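Local structure of OxyR (3HO7) at residues G11-A16 with E60-I65; Y81-L86 with P185-R190. The protein probably acts as a redox-sensitive, DNA-binding transcriptional activator of the LysR family, of which this chain is the regulatory domain. All blocks are in the same frame, centred on the assembly; numbering follows the deposited sequence.

Contact 1 (G11-A16 with E60-I65); sequences GRLNIA and EIDMAI
Strand 11-16 and strand 63-65 run parallel, the axes of these short pieces 4.6 Å apart at closest approach and inclined by 30°. They are neighbours in the sheet of one subdomain of the LysR regulatory domain, a periplasmic-binding-protein-like fold; with strand 40-46 on the far side of 11-16 and helices 22-36 and 49-58 between, they form successive right-handed beta-alpha-beta crossovers. The regular parallel pairing covers I15 with M63 and A16 with A64. A16 bonds through N to M63 O and through O to I65 N, the latter nearly straight but with its donor above the carbonyl plane. Before the strand proper, the loop at I61 and D62 folds against N14, whose carbonyl O takes a short bond from D62 N (2.6 Å) and a weak one from M63 N. D62 replies with its side chain. CG stands anti to the carbonyl carbon (chi1 -65°), which carries OD2 to N14 N at 3.2 Å, met from above the carboxylate plane, so that both backbone polar atoms of N14 are held by one residue. A water accepts from N14 ND2 and donates to D62 OD1, while N14 OD1 lies in the plane of the R12 guanidinium and receives NE on a lone pair.

On the face of I15 and M63, L13 CD1 touches the M63 methyl CE, and helix 200-211 covers both through L202 and L206. I15, extended with CD1 anti to its CA, crosses I65 obliquely and meets it tip to tip. The other face carries A16 and A64 beneath helix 49-58; there I61, its CG1 in the crowded position between N and C (chi1 69°), presses CD1 against A16 CB at a tight 3.4 Å.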
loop_
_atom_site.group_PDB
_atom_site.type_symbol
_atom_site.label_atom_id
_atom_site.label_comp_id
_atom_site.label_asym_id
_atom_site.label_seq_id
_atom_site.Cartn_x
_atom_site.Cartn_y
_atom_site.Cartn_z
ATOM N N GLY A 11 -13.632 -25.595 -9.516
ATOM C CA GLY A 11 -13.331 -24.538 -10.474
ATOM C C GLY A 11 -12.398 -23.473 -9.931
ATOM O O GLY A 11 -11.847 -23.608 -8.837
ATOM N N ARG A 12 -12.228 -22.403 -10.702
ATOM C CA ARG A 12 -11.322 -21.327 -10.325
ATOM C C ARG A 12 -11.998 -19.961 -10.411
ATOM O O ARG A 12 -12.877 -19.745 -11.246
ATOM C CB ARG A 12 -10.074 -21.351 -11.208
ATOM C CG ARG A 12 -9.161 -20.156 -11.017
ATOM C CD ARG A 12 -7.896 -20.282 -11.847
ATOM N NE ARG A 12 -7.137 -19.034 -11.869
ATOM C CZ ARG A 12 -5.887 -18.930 -12.307
ATOM N NH1 ARG A 12 -5.248 -20.003 -12.753
ATOM N NH2 ARG A 12 -5.273 -17.754 -12.290
ATOM N N LEU A 13 -11.576 -19.045 -9.545
ATOM C CA LEU A 13 -12.126 -17.694 -9.523
ATOM C C LEU A 13 -11.018 -16.645 -9.491
ATOM O O LEU A 13 -10.166 -16.655 -8.604
ATOM C CB LEU A 13 -13.052 -17.508 -8.319
ATOM C CG LEU A 13 -13.770 -16.156 -8.229
ATOM C CD1 LEU A 13 -14.731 -15.985 -9.395
ATOM C CD2 LEU A 13 -14.505 -16.018 -6.906
ATOM N N ASN A 14 -11.042 -15.737 -10.462
ATOM C CA ASN A 14 -10.069 -14.653 -10.523
ATOM C C ASN A 14 -10.732 -13.328 -10.176
ATOM O O ASN A 14 -11.514 -12.799 -10.961
ATOM C CB ASN A 14 -9.445 -14.573 -11.914
ATOM C CG ASN A 14 -8.869 -15.899 -12.370
ATOM O OD1 ASN A 14 -8.183 -16.583 -11.610
ATOM N ND2 ASN A 14 -9.144 -16.268 -13.616
ATOM N N ILE A 15 -10.418 -12.796 -8.999
ATOM C CA ILE A 15 -11.057 -11.569 -8.534
ATOM C C ILE A 15 -10.055 -10.469 -8.203
ATOM O O ILE A 15 -9.062 -10.696 -7.511
ATOM C CB ILE A 15 -11.946 -11.827 -7.305
ATOM C CG1 ILE A 15 -12.584 -10.519 -6.832
ATOM C CG2 ILE A 15 -11.138 -12.469 -6.190
ATOM C CD1 ILE A 15 -13.448 -10.672 -5.608
ATOM N N ALA A 16 -10.329 -9.269 -8.704
ATOM C CA ALA A 16 -9.487 -8.118 -8.434
ATOM C C ALA A 16 -10.052 -7.325 -7.264
ATOM O O ALA A 16 -11.243 -7.405 -6.961
ATOM C CB ALA A 16 -9.376 -7.238 -9.667
ATOM N N GLU A 60 -9.801 -11.324 -18.204
ATOM C CA GLU A 60 -8.626 -11.607 -17.385
ATOM C C GLU A 60 -9.035 -11.919 -15.948
ATOM O O GLU A 60 -8.354 -12.665 -15.244
ATOM C CB GLU A 60 -7.662 -10.418 -17.406
ATOM C CG GLU A 60 -6.398 -10.621 -16.580
ATOM C CD GLU A 60 -5.494 -9.397 -16.580
ATOM O OE1 GLU A 60 -5.786 -8.439 -17.325
ATOM O OE2 GLU A 60 -4.492 -9.394 -15.833
ATOM N N ILE A 61 -10.151 -11.337 -15.520
ATOM C CA ILE A 61 -10.682 -11.577 -14.183
ATOM C C ILE A 61 -12.195 -11.769 -14.235
ATOM O O ILE A 61 -12.868 -11.223 -15.109
ATOM C CB ILE A 61 -10.337 -10.425 -13.216
ATOM C CG1 ILE A 61 -11.111 -9.156 -13.584
ATOM C CG2 ILE A 61 -8.838 -10.164 -13.212
ATOM C CD1 ILE A 61 -10.844 -7.988 -12.650
ATOM N N ASP A 62 -12.723 -12.548 -13.297
ATOM C CA ASP A 62 -14.144 -12.874 -13.277
ATOM C C ASP A 62 -14.976 -11.802 -12.581
ATOM O O ASP A 62 -16.088 -11.494 -13.008
ATOM C CB ASP A 62 -14.368 -14.226 -12.596
ATOM C CG ASP A 62 -13.759 -15.376 -13.370
ATOM O OD1 ASP A 62 -13.771 -15.328 -14.619
ATOM O OD2 ASP A 62 -13.273 -16.332 -12.732
ATOM N N MET A 63 -14.432 -11.246 -11.503
ATOM C CA MET A 63 -15.137 -10.241 -10.718
ATOM C C MET A 63 -14.161 -9.182 -10.236
ATOM O O MET A 63 -12.952 -9.411 -10.193
ATOM C CB MET A 63 -15.828 -10.886 -9.514
ATOM C CG MET A 63 -16.645 -12.121 -9.845
ATOM S SD MET A 63 -17.323 -12.940 -8.386
ATOM C CE MET A 63 -18.190 -14.304 -9.165
ATOM N N ALA A 64 -14.690 -8.023 -9.863
ATOM C CA ALA A 64 -13.858 -6.958 -9.327
ATOM C C ALA A 64 -14.554 -6.223 -8.189
ATOM O O ALA A 64 -15.716 -5.828 -8.307
ATOM C CB ALA A 64 -13.464 -5.981 -10.428
ATOM N N ILE A 65 -13.832 -6.051 -7.089
ATOM C CA ILE A 65 -14.311 -5.275 -5.957
ATOM C C ILE A 65 -13.809 -3.847 -6.110
ATOM O O ILE A 65 -12.605 -3.597 -6.091
ATOM C CB ILE A 65 -13.809 -5.865 -4.629
ATOM C CG1 ILE A 65 -14.129 -7.362 -4.562
ATOM C CG2 ILE A 65 -14.420 -5.124 -3.449
ATOM C CD1 ILE A 65 -13.510 -8.070 -3.373
HETATM O O HOH W 1 -11.002 -14.357 -15.396
#

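Contact 2 (Y81-L86 with P185-R190); sequences YYEEFL and PVREVR
Backbone bonding pairs the strands antiparallel, strongly twisted with 142° between their directions. Y81-V189 and E83-R187 are hydrogen-bonded pairs, each with two bonds; R187 N to E83 O is the shortest, at 2.7 Å. F85 N adds a fifth, reaching P185 O from above the carbonyl plane.

One salt bridge crosses between the strands, from R187 to E83, which lie side by side. R187 NE and NH2 both grip E83 OE1, at 3.1 and 3.0 Å, in the guanidinium plane but above that of the carboxylate. E83 OE2 accepts from L164 N and R187 NH2 also donates to T20 O, fixing both groups in buried surroundings. On the opposite face, a water links Y82 OH to E188 OE1, which is also salt-bridged to R190 NH1; K69 pairs with OE2.

Apolar contacts flank these bonds. The Y81 ring, its CG in the crowded position (chi1 59°), takes V189 CB over one face, 3.5 Å from its centroid, a CH-pi contact with the methyls straddling the phenol end, CG1 toward CE2 and CG2 toward CE1 and CZ. F85 CE2 and CZ rest against R187 CB.

Such paired strands running between two subdomains are the crossover hinge characteristic of LysR regulatory domains.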
loop_
_atom_site.group_PDB
_atom_site.type_symbol
_atom_site.label_atom_id
_atom_site.label_comp_id
_atom_site.label_asym_id
_atom_site.label_seq_id
_atom_site.Cartn_x
_atom_site.Cartn_y
_atom_site.Cartn_z
ATOM N N TYR A 81 -21.458 -2.621 0.297
ATOM C CA TYR A 81 -21.592 -1.807 1.499
ATOM C C TYR A 81 -21.111 -0.380 1.265
ATOM O O TYR A 81 -20.336 -0.120 0.339
ATOM C CB TYR A 81 -20.819 -2.433 2.663
ATOM C CG TYR A 81 -19.336 -2.597 2.408
ATOM C CD1 TYR A 81 -18.423 -1.657 2.871
ATOM C CD2 TYR A 81 -18.851 -3.694 1.712
ATOM C CE1 TYR A 81 -17.065 -1.808 2.642
ATOM C CE2 TYR A 81 -17.499 -3.853 1.475
ATOM C CZ TYR A 81 -16.611 -2.910 1.942
ATOM O OH TYR A 81 -15.265 -3.077 1.700
ATOM N N TYR A 82 -21.579 0.537 2.105
ATOM C CA TYR A 82 -21.083 1.906 2.105
ATOM C C TYR A 82 -19.977 2.021 3.138
ATOM O O TYR A 82 -19.892 1.216 4.061
ATOM C CB TYR A 82 -22.207 2.895 2.421
ATOM C CG TYR A 82 -23.283 2.956 1.365
ATOM C CD1 TYR A 82 -24.469 2.247 1.514
ATOM C CD2 TYR A 82 -23.114 3.717 0.216
ATOM C CE1 TYR A 82 -25.454 2.296 0.549
ATOM C CE2 TYR A 82 -24.096 3.772 -0.755
ATOM C CZ TYR A 82 -25.265 3.059 -0.582
ATOM O OH TYR A 82 -26.249 3.104 -1.540
ATOM N N GLU A 83 -19.123 3.022 2.985
ATOM C CA GLU A 83 -18.007 3.179 3.896
ATOM C C GLU A 83 -17.635 4.644 4.015
ATOM O O GLU A 83 -17.366 5.309 3.016
ATOM C CB GLU A 83 -16.806 2.370 3.411
ATOM C CG GLU A 83 -15.609 2.433 4.341
ATOM C CD GLU A 83 -14.513 1.468 3.937
ATOM O OE1 GLU A 83 -14.377 1.200 2.728
ATOM O OE2 GLU A 83 -13.788 0.984 4.828
ATOM N N GLU A 84 -17.667 5.152 5.238
ATOM C CA GLU A 84 -17.343 6.544 5.484
ATOM C C GLU A 84 -15.863 6.854 5.355
ATOM O O GLU A 84 -15.014 6.080 5.784
ATOM C CB GLU A 84 -17.809 6.961 6.880
ATOM C CG GLU A 84 -19.291 7.233 6.990
ATOM C CD GLU A 84 -19.641 8.054 8.214
ATOM O OE1 GLU A 84 -18.763 8.780 8.721
ATOM O OE2 GLU A 84 -20.799 7.977 8.664
ATOM N N PHE A 85 -15.572 8.014 4.782
ATOM C CA PHE A 85 -14.240 8.583 4.829
ATOM C C PHE A 85 -14.082 9.280 6.171
ATOM O O PHE A 85 -14.990 9.980 6.627
ATOM C CB PHE A 85 -14.050 9.606 3.713
ATOM C CG PHE A 85 -13.894 9.002 2.354
ATOM C CD1 PHE A 85 -12.714 8.372 1.996
ATOM C CD2 PHE A 85 -14.918 9.078 1.425
ATOM C CE1 PHE A 85 -12.563 7.820 0.740
ATOM C CE2 PHE A 85 -14.773 8.530 0.166
ATOM C CZ PHE A 85 -13.592 7.900 -0.177
ATOM N N LEU A 86 -12.933 9.084 6.805
ATOM C CA LEU A 86 -12.642 9.750 8.062
ATOM C C LEU A 86 -11.364 10.558 7.941
ATOM O O LEU A 86 -10.431 10.166 7.237
ATOM C CB LEU A 86 -12.518 8.741 9.208
ATOM C CG LEU A 86 -13.783 7.990 9.637
ATOM C CD1 LEU A 86 -13.471 7.072 10.808
ATOM C CD2 LEU A 86 -14.893 8.963 9.994
ATOM N N PRO A 185 -19.140 12.079 4.371
ATOM C CA PRO A 185 -18.801 11.472 3.089
ATOM C C PRO A 185 -18.672 9.957 3.183
ATOM O O PRO A 185 -18.044 9.439 4.108
ATOM C CB PRO A 185 -17.445 12.100 2.753
ATOM C CG PRO A 185 -16.879 12.514 4.062
ATOM C CD PRO A 185 -18.051 12.919 4.896
ATOM N N VAL A 186 -19.273 9.257 2.228
ATOM C CA VAL A 186 -19.149 7.810 2.147
ATOM C C VAL A 186 -18.847 7.382 0.717
ATOM O O VAL A 186 -19.308 8.006 -0.240
ATOM C CB VAL A 186 -20.436 7.094 2.600
ATOM C CG1 VAL A 186 -20.999 7.760 3.843
ATOM C CG2 VAL A 186 -21.465 7.093 1.480
ATOM N N ARG A 187 -18.066 6.318 0.578
ATOM C CA ARG A 187 -17.895 5.692 -0.721
ATOM C C ARG A 187 -18.704 4.407 -0.734
ATOM O O ARG A 187 -19.055 3.874 0.319
ATOM C CB ARG A 187 -16.423 5.393 -1.008
ATOM C CG ARG A 187 -15.858 4.220 -0.234
ATOM C CD ARG A 187 -14.424 3.966 -0.640
ATOM N NE ARG A 187 -13.792 2.955 0.196
ATOM C CZ ARG A 187 -12.528 2.574 0.061
ATOM N NH1 ARG A 187 -11.771 3.125 -0.878
ATOM N NH2 ARG A 187 -12.023 1.647 0.864
ATOM N N GLU A 188 -19.010 3.917 -1.927
ATOM C CA GLU A 188 -19.737 2.665 -2.057
ATOM C C GLU A 188 -18.801 1.584 -2.564
ATOM O O GLU A 188 -18.159 1.745 -3.601
ATOM C CB GLU A 188 -20.933 2.824 -2.996
ATOM C CG GLU A 188 -20.563 3.216 -4.415
ATOM C CD GLU A 188 -21.775 3.458 -5.288
ATOM O OE1 GLU A 188 -22.739 2.667 -5.207
ATOM O OE2 GLU A 188 -21.766 4.445 -6.056
ATOM N N VAL A 189 -18.707 0.493 -1.813
ATOM C CA VAL A 189 -17.925 -0.657 -2.228
ATOM C C VAL A 189 -18.854 -1.613 -2.964
ATOM O O VAL A 189 -19.882 -2.020 -2.428
ATOM C CB VAL A 189 -17.280 -1.364 -1.020
ATOM C CG1 VAL A 189 -16.460 -2.558 -1.476
ATOM C CG2 VAL A 189 -16.411 -0.385 -0.238
ATOM N N ARG A 190 -18.500 -1.951 -4.199
ATOM C CA ARG A 190 -19.382 -2.733 -5.053
ATOM C C ARG A 190 -18.640 -3.895 -5.691
ATOM O O ARG A 190 -17.416 -3.875 -5.801
ATOM C CB ARG A 190 -19.996 -1.843 -6.137
ATOM C CG ARG A 190 -20.645 -0.574 -5.588
ATOM C CD ARG A 190 -21.261 0.275 -6.691
ATOM N NE ARG A 190 -22.398 -0.389 -7.318
ATOM C CZ ARG A 190 -23.640 -0.337 -6.851
ATOM N NH1 ARG A 190 -23.907 0.348 -5.747
ATOM N NH2 ARG A 190 -24.612 -0.972 -7.487
HETATM O O HOH W 2 -25.811 3.024 -4.135
#

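Both contacts are largely buried and belong to one mixed sheet, in which strand 63-66 of contact 1 neighbours strand 184-194 of contact 2; their centres lie about 22 Å apart. They meet where I65 CG2 packs on V189 CG1 at 3.8 Å. Contact 1 lies farther from the centre of the chain, within one subdomain, and joins parallel strands connected through helices; its polar part is a loop residue bonded to the neighbouring backbone, with a water joining the side chains, its remainder mostly aliphatic. Contact 2, near the chain's centre, joins antiparallel strands distant in sequence and leading between subdomains, with a buried ion pair and aromatic rings where contact 1 has aliphatic side chains.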